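Local coordinates for protein ribosomal RNA small subunit methyltransferase Nep1 (PDB 3O7B) that probably methylates N1 of a specific pseudouridine in 16S ribosomal RNA during ribosome biogenesis, with S-adenosyl-L-methionine as methyl donor, at residues Gly27-Phe32 with Arg165-Leu170; Asp104-Val109 with Ile116-Arg121. All coordinates share one frame; numbering follows the deposited sequence.

Contact 1: residues Gly27-Phe32 with Arg165-Leu170; sequences GSAFVF and RGRDVL
R167 reaches out from just before strand 168-172 and lays its extended side chain against the start of strand 28-35, an example of an arginine linking the starts of two strands that are not neighbours in their sheet. The tight part is small. NE of R167 donates to the carbonyl O of G27 over 2.9 Å in a nearly straight bond (171° at the hydrogen); the acceptor lies in the guanidinium plane, whereas the nitrogen stands above the plane of the G27 carbonyl. CB of A29 covers one face of the same guanidinium, 3.7 Å from CZ of R167 and displaced toward its rim. One group is thus met at its edge by a polar atom and over its face by a methyl. NH1 and NH2 are taken up by the O of I163 and by E106, which together should fix the rotation of the group. A29 and R167 are buried, but the bonded edge is less fully covered, G27 being partly exposed. In this SPOUT methyltransferase, strand 189-194 runs between strands 28-35 and 168-172; R167 packs on its A190, A29 bonds through its backbone to V189 and V191, and S28 packs on Y235 of helix 224-239.

Contact 2: residues Asp104-Val109 with Ile116-Arg121; sequences DFEVYV and IIWVNR
R121 sets CG anti to its backbone N and then bends at chi2 (62°), a course that carries CD and NE over one face of the F105 ring. F105 takes the crowded position, CG between N and the carbonyl carbon, which turns that face to meet them. NE of R121 comes within 3.3 Å of F105 CZ near the ring's rim, and CD makes a CH-pi contact; ring and guanidinium planes are 32° apart. An alanine in place of F105 would remove this face and is likely to leave the R121 arm freer to shift, although carbonyls of L98, S100 and L102 still hold its guanidinium. The segments belong to an antiparallel beta hairpin, strands 105-111 and 116-119, in which V109 and I117 form a hydrogen-bonded pair, each N donating to the other's O at 2.8 Å. Further along, the N of V119 donates to V107 O, and a water links V107 N to V119 O. Y108 and W118 are paired at a non-hydrogen-bonded position, their rings meeting obliquely, with CE1 of Y108 3.5 Å from W118 CD1 at the indole edge. Beside them, W118 NE1 gives a weak, bent bond (133°) to E106 OE2, while OE1 of E106 is engaged by R167.

From the N terminus the chain runs first along strand 28-35, half of contact 1, and then through helices including 87-98 before reaching strand 105-111. Contact 2 closes a short loop there as the chain turns back into strand 116-119. Only after strands 144-147 and 150-156 does it arrive at 165-170, where contact 1 closes its much longer loop, so the hairpin is enclosed without crossing. Strands 28-35 and 105-111 are parallel neighbours, with F30 N to E106 O at 2.9 Å a probable hydrogen bond. A salt bridge, R167 NH2 to E106 OE1 at 2.6 Å, ties the hairpin to the approach to strand 168-172.

Contact 1: residues Gly27-Phe32 with Arg165-Leu170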
loop_
_atom_site.group_PDB
_atom_site.type_symbol
_atom_site.label_atom_id
_atom_site.label_comp_id
_atom_site.label_asym_id
_atom_site.label_seq_id
_atom_site.Cartn_x
_atom_site.Cartn_y
_atom_site.Cartn_z
ATOM N N GLY A 27 0.010 9.365 -25.386
ATOM C CA GLY A 27 0.098 8.430 -24.290
ATOM C C GLY A 27 -1.089 8.388 -23.352
ATOM O O GLY A 27 -1.918 9.310 -23.319
ATOM N N SER A 28 -1.141 7.305 -22.584
ATOM C CA SER A 28 -2.122 7.151 -21.519
ATOM C C SER A 28 -1.672 7.824 -20.235
ATOM O O SER A 28 -0.511 8.218 -20.081
ATOM C CB SER A 28 -2.444 5.673 -21.279
ATOM O OG SER A 28 -3.142 5.148 -22.404
ATOM N N ALA A 29 -2.618 7.983 -19.328
ATOM C CA ALA A 29 -2.354 8.525 -18.009
ATOM C C ALA A 29 -3.236 7.857 -16.984
ATOM O O ALA A 29 -4.355 7.453 -17.279
ATOM C CB ALA A 29 -2.620 10.040 -17.985
ATOM N N PHE A 30 -2.746 7.808 -15.750
ATOM C CA PHE A 30 -3.551 7.496 -14.591
ATOM C C PHE A 30 -3.707 8.747 -13.772
ATOM O O PHE A 30 -2.715 9.468 -13.554
ATOM C CB PHE A 30 -2.859 6.435 -13.728
ATOM C CG PHE A 30 -2.988 5.041 -14.253
ATOM C CD1 PHE A 30 -3.843 4.124 -13.625
ATOM C CD2 PHE A 30 -2.230 4.615 -15.352
ATOM C CE1 PHE A 30 -3.940 2.811 -14.083
ATOM C CE2 PHE A 30 -2.342 3.289 -15.823
ATOM C CZ PHE A 30 -3.201 2.408 -15.185
ATOM N N VAL A 31 -4.944 9.044 -13.366
ATOM C CA VAL A 31 -5.244 10.224 -12.592
ATOM C C VAL A 31 -5.967 9.821 -11.322
ATOM O O VAL A 31 -7.072 9.256 -11.378
ATOM C CB VAL A 31 -6.148 11.236 -13.384
ATOM C CG1 VAL A 31 -6.344 12.506 -12.601
ATOM C CG2 VAL A 31 -5.555 11.503 -14.760
ATOM N N PHE A 32 -5.369 10.120 -10.171
ATOM C CA PHE A 32 -6.055 9.937 -8.904
ATOM C C PHE A 32 -6.842 11.177 -8.593
ATOM O O PHE A 32 -6.292 12.284 -8.601
ATOM C CB PHE A 32 -5.062 9.559 -7.799
ATOM C CG PHE A 32 -4.411 8.223 -8.050
ATOM C CD1 PHE A 32 -5.146 7.051 -7.912
ATOM C CD2 PHE A 32 -3.080 8.142 -8.480
ATOM C CE1 PHE A 32 -4.580 5.805 -8.209
ATOM C CE2 PHE A 32 -2.500 6.884 -8.760
ATOM C CZ PHE A 32 -3.260 5.725 -8.615
ATOM N N ARG A 165 -7.264 16.198 -21.640
ATOM C CA ARG A 165 -7.272 16.536 -23.075
ATOM C C ARG A 165 -6.590 15.459 -23.900
ATOM O O ARG A 165 -5.485 15.028 -23.566
ATOM C CB ARG A 165 -6.493 17.833 -23.342
ATOM C CG ARG A 165 -7.262 19.104 -23.249
ATOM C CD ARG A 165 -6.354 20.322 -23.542
ATOM N NE ARG A 165 -6.177 20.592 -24.970
ATOM C CZ ARG A 165 -5.013 20.745 -25.605
ATOM N NH1 ARG A 165 -3.859 20.656 -24.957
ATOM N NH2 ARG A 165 -5.012 20.993 -26.910
ATOM N N GLY A 166 -7.227 15.038 -24.987
ATOM C CA GLY A 166 -6.619 14.107 -25.939
ATOM C C GLY A 166 -6.571 12.655 -25.509
ATOM O O GLY A 166 -5.964 11.820 -26.177
ATOM N N ARG A 167 -7.247 12.350 -24.402
ATOM C CA ARG A 167 -7.282 10.993 -23.884
ATOM C C ARG A 167 -8.734 10.608 -23.637
ATOM O O ARG A 167 -9.517 11.454 -23.244
ATOM C CB ARG A 167 -6.489 10.918 -22.576
ATOM C CG ARG A 167 -4.991 11.118 -22.745
ATOM C CD ARG A 167 -4.340 11.472 -21.410
ATOM N NE ARG A 167 -2.886 11.468 -21.564
ATOM C CZ ARG A 167 -2.042 12.268 -20.921
ATOM N NH1 ARG A 167 -2.470 13.172 -20.060
ATOM N NH2 ARG A 167 -0.742 12.156 -21.163
ATOM N N ASP A 168 -9.060 9.332 -23.834
ATOM C CA ASP A 168 -10.393 8.774 -23.520
ATOM C C ASP A 168 -10.509 8.594 -22.001
ATOM O O ASP A 168 -9.819 7.735 -21.426
ATOM C CB ASP A 168 -10.555 7.395 -24.173
ATOM C CG ASP A 168 -10.726 7.457 -25.681
ATOM O OD1 ASP A 168 -11.319 8.434 -26.174
ATOM O OD2 ASP A 168 -10.282 6.496 -26.358
ATOM N N VAL A 169 -11.363 9.374 -21.354
ATOM C CA VAL A 169 -11.507 9.314 -19.906
ATOM C C VAL A 169 -12.321 8.109 -19.485
ATOM O O VAL A 169 -13.477 7.927 -19.941
ATOM C CB VAL A 169 -12.127 10.596 -19.306
ATOM C CG1 VAL A 169 -12.349 10.437 -17.805
ATOM C CG2 VAL A 169 -11.232 11.791 -19.586
ATOM N N LEU A 170 -11.745 7.285 -18.610
ATOM C CA LEU A 170 -12.433 6.136 -18.027
ATOM C C LEU A 170 -12.550 6.396 -16.542
ATOM O O LEU A 170 -11.528 6.428 -15.838
ATOM C CB LEU A 170 -11.642 4.859 -18.309
ATOM C CG LEU A 170 -11.250 4.575 -19.751
ATOM C CD1 LEU A 170 -10.368 3.331 -19.815
ATOM C CD2 LEU A 170 -12.507 4.384 -20.637
#

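Contact 2: residues Asp104-Val109 with Ile116-Arg121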
loop_
_atom_site.group_PDB
_atom_site.type_symbol
_atom_site.label_atom_id
_atom_site.label_comp_id
_atom_site.label_asym_id
_atom_site.label_seq_id
_atom_site.Cartn_x
_atom_site.Cartn_y
_atom_site.Cartn_z
ATOM N N ASP A 104 4.581 3.266 -20.228
ATOM C CA ASP A 104 3.873 3.982 -21.315
ATOM C C ASP A 104 2.736 4.875 -20.825
ATOM O O ASP A 104 1.765 5.153 -21.559
ATOM C CB ASP A 104 3.304 2.978 -22.335
ATOM C CG ASP A 104 2.029 2.287 -21.846
ATOM O OD1 ASP A 104 1.875 2.125 -20.618
ATOM O OD2 ASP A 104 1.173 1.924 -22.690
ATOM N N PHE A 105 2.825 5.289 -19.571
ATOM C CA PHE A 105 1.818 6.181 -19.036
ATOM C C PHE A 105 2.400 7.263 -18.145
ATOM O O PHE A 105 3.488 7.130 -17.567
ATOM C CB PHE A 105 0.695 5.404 -18.323
ATOM C CG PHE A 105 1.155 4.590 -17.127
ATOM C CD1 PHE A 105 1.243 5.170 -15.867
ATOM C CD2 PHE A 105 1.427 3.228 -17.264
ATOM C CE1 PHE A 105 1.634 4.408 -14.760
ATOM C CE2 PHE A 105 1.810 2.455 -16.166
ATOM C CZ PHE A 105 1.927 3.048 -14.918
ATOM N N GLU A 106 1.671 8.360 -18.075
ATOM C CA GLU A 106 1.928 9.438 -17.137
ATOM C C GLU A 106 1.055 9.256 -15.902
ATOM O O GLU A 106 0.054 8.533 -15.950
ATOM C CB GLU A 106 1.614 10.805 -17.752
ATOM C CG GLU A 106 2.543 11.295 -18.845
ATOM C CD GLU A 106 2.274 12.769 -19.168
ATOM O OE1 GLU A 106 1.191 13.104 -19.728
ATOM O OE2 GLU A 106 3.135 13.614 -18.841
ATOM N N VAL A 107 1.426 9.938 -14.820
ATOM C CA VAL A 107 0.733 9.869 -13.539
ATOM C C VAL A 107 0.447 11.248 -12.989
ATOM O O VAL A 107 1.348 12.097 -12.897
ATOM C CB VAL A 107 1.577 9.079 -12.502
ATOM C CG1 VAL A 107 0.898 9.060 -11.142
ATOM C CG2 VAL A 107 1.803 7.683 -13.007
ATOM N N TYR A 108 -0.819 11.488 -12.644
ATOM C CA TYR A 108 -1.238 12.731 -12.038
ATOM C C TYR A 108 -2.028 12.494 -10.782
ATOM O O TYR A 108 -2.723 11.470 -10.658
ATOM C CB TYR A 108 -2.149 13.528 -12.992
ATOM C CG TYR A 108 -1.479 13.967 -14.266
ATOM C CD1 TYR A 108 -0.829 15.193 -14.325
ATOM C CD2 TYR A 108 -1.471 13.154 -15.389
ATOM C CE1 TYR A 108 -0.216 15.620 -15.492
ATOM C CE2 TYR A 108 -0.861 13.581 -16.570
ATOM C CZ TYR A 108 -0.234 14.818 -16.597
ATOM O OH TYR A 108 0.396 15.281 -17.744
ATOM N N VAL A 109 -1.953 13.457 -9.873
ATOM C CA VAL A 109 -2.776 13.458 -8.683
ATOM C C VAL A 109 -3.564 14.768 -8.690
ATOM O O VAL A 109 -2.977 15.850 -8.776
ATOM C CB VAL A 109 -1.924 13.346 -7.394
ATOM C CG1 VAL A 109 -2.808 13.470 -6.145
ATOM C CG2 VAL A 109 -1.160 12.029 -7.370
ATOM N N ILE A 116 -3.340 20.182 -9.272
ATOM C CA ILE A 116 -2.873 19.136 -10.153
ATOM C C ILE A 116 -1.381 18.914 -9.883
ATOM O O ILE A 116 -0.582 19.847 -10.008
ATOM C CB ILE A 116 -3.112 19.503 -11.651
ATOM C CG1 ILE A 116 -4.620 19.638 -11.967
ATOM C CG2 ILE A 116 -2.474 18.492 -12.564
ATOM C CD1 ILE A 116 -5.438 18.381 -11.681
ATOM N N ILE A 117 -1.024 17.690 -9.501
ATOM C CA ILE A 117 0.364 17.302 -9.294
ATOM C C ILE A 117 0.756 16.283 -10.345
ATOM O O ILE A 117 0.069 15.271 -10.555
ATOM C CB ILE A 117 0.544 16.695 -7.882
ATOM C CG1 ILE A 117 0.166 17.695 -6.796
ATOM C CG2 ILE A 117 1.964 16.128 -7.708
ATOM C CD1 ILE A 117 -0.144 17.061 -5.436
ATOM N N TRP A 118 1.855 16.551 -11.035
ATOM C CA TRP A 118 2.406 15.616 -11.988
ATOM C C TRP A 118 3.526 14.828 -11.290
ATOM O O TRP A 118 4.366 15.437 -10.609
ATOM C CB TRP A 118 2.960 16.382 -13.201
ATOM C CG TRP A 118 3.687 15.524 -14.185
ATOM C CD1 TRP A 118 3.134 14.696 -15.110
ATOM C CD2 TRP A 118 5.111 15.424 -14.359
ATOM N NE1 TRP A 118 4.115 14.069 -15.838
ATOM C CE2 TRP A 118 5.340 14.503 -15.400
ATOM C CE3 TRP A 118 6.211 16.016 -13.727
ATOM C CZ2 TRP A 118 6.625 14.164 -15.844
ATOM C CZ3 TRP A 118 7.499 15.660 -14.157
ATOM C CH2 TRP A 118 7.687 14.752 -15.210
ATOM N N VAL A 119 3.513 13.507 -11.457
ATOM C CA VAL A 119 4.540 12.619 -10.906
ATOM C C VAL A 119 5.270 11.955 -12.063
ATOM O O VAL A 119 4.679 11.181 -12.806
ATOM C CB VAL A 119 3.926 11.539 -9.954
ATOM C CG1 VAL A 119 5.033 10.705 -9.318
ATOM C CG2 VAL A 119 3.079 12.185 -8.859
ATOM N N ASN A 120 6.560 12.276 -12.235
ATOM C CA ASN A 120 7.386 11.636 -13.235
ATOM C C ASN A 120 7.291 10.124 -13.088
ATOM O O ASN A 120 7.372 9.592 -11.982
ATOM C CB ASN A 120 8.829 12.119 -13.019
ATOM C CG ASN A 120 9.795 11.701 -14.124
ATOM O OD1 ASN A 120 9.727 10.611 -14.677
ATOM N ND2 ASN A 120 10.752 12.595 -14.410
ATOM N N ARG A 121 7.103 9.440 -14.208
ATOM C CA ARG A 121 6.946 8.005 -14.209
ATOM C C ARG A 121 8.133 7.319 -13.548
ATOM O O ARG A 121 7.984 6.236 -12.989
ATOM C CB ARG A 121 6.687 7.500 -15.647
ATOM C CG ARG A 121 6.466 5.999 -15.778
ATOM C CD ARG A 121 5.224 5.533 -15.016
ATOM N NE ARG A 121 5.084 4.081 -15.010
ATOM C CZ ARG A 121 5.676 3.277 -14.127
ATOM N NH1 ARG A 121 6.464 3.782 -13.165
ATOM N NH2 ARG A 121 5.461 1.971 -14.197
HETATM O O HOH W 1 4.145 10.997 -15.483
#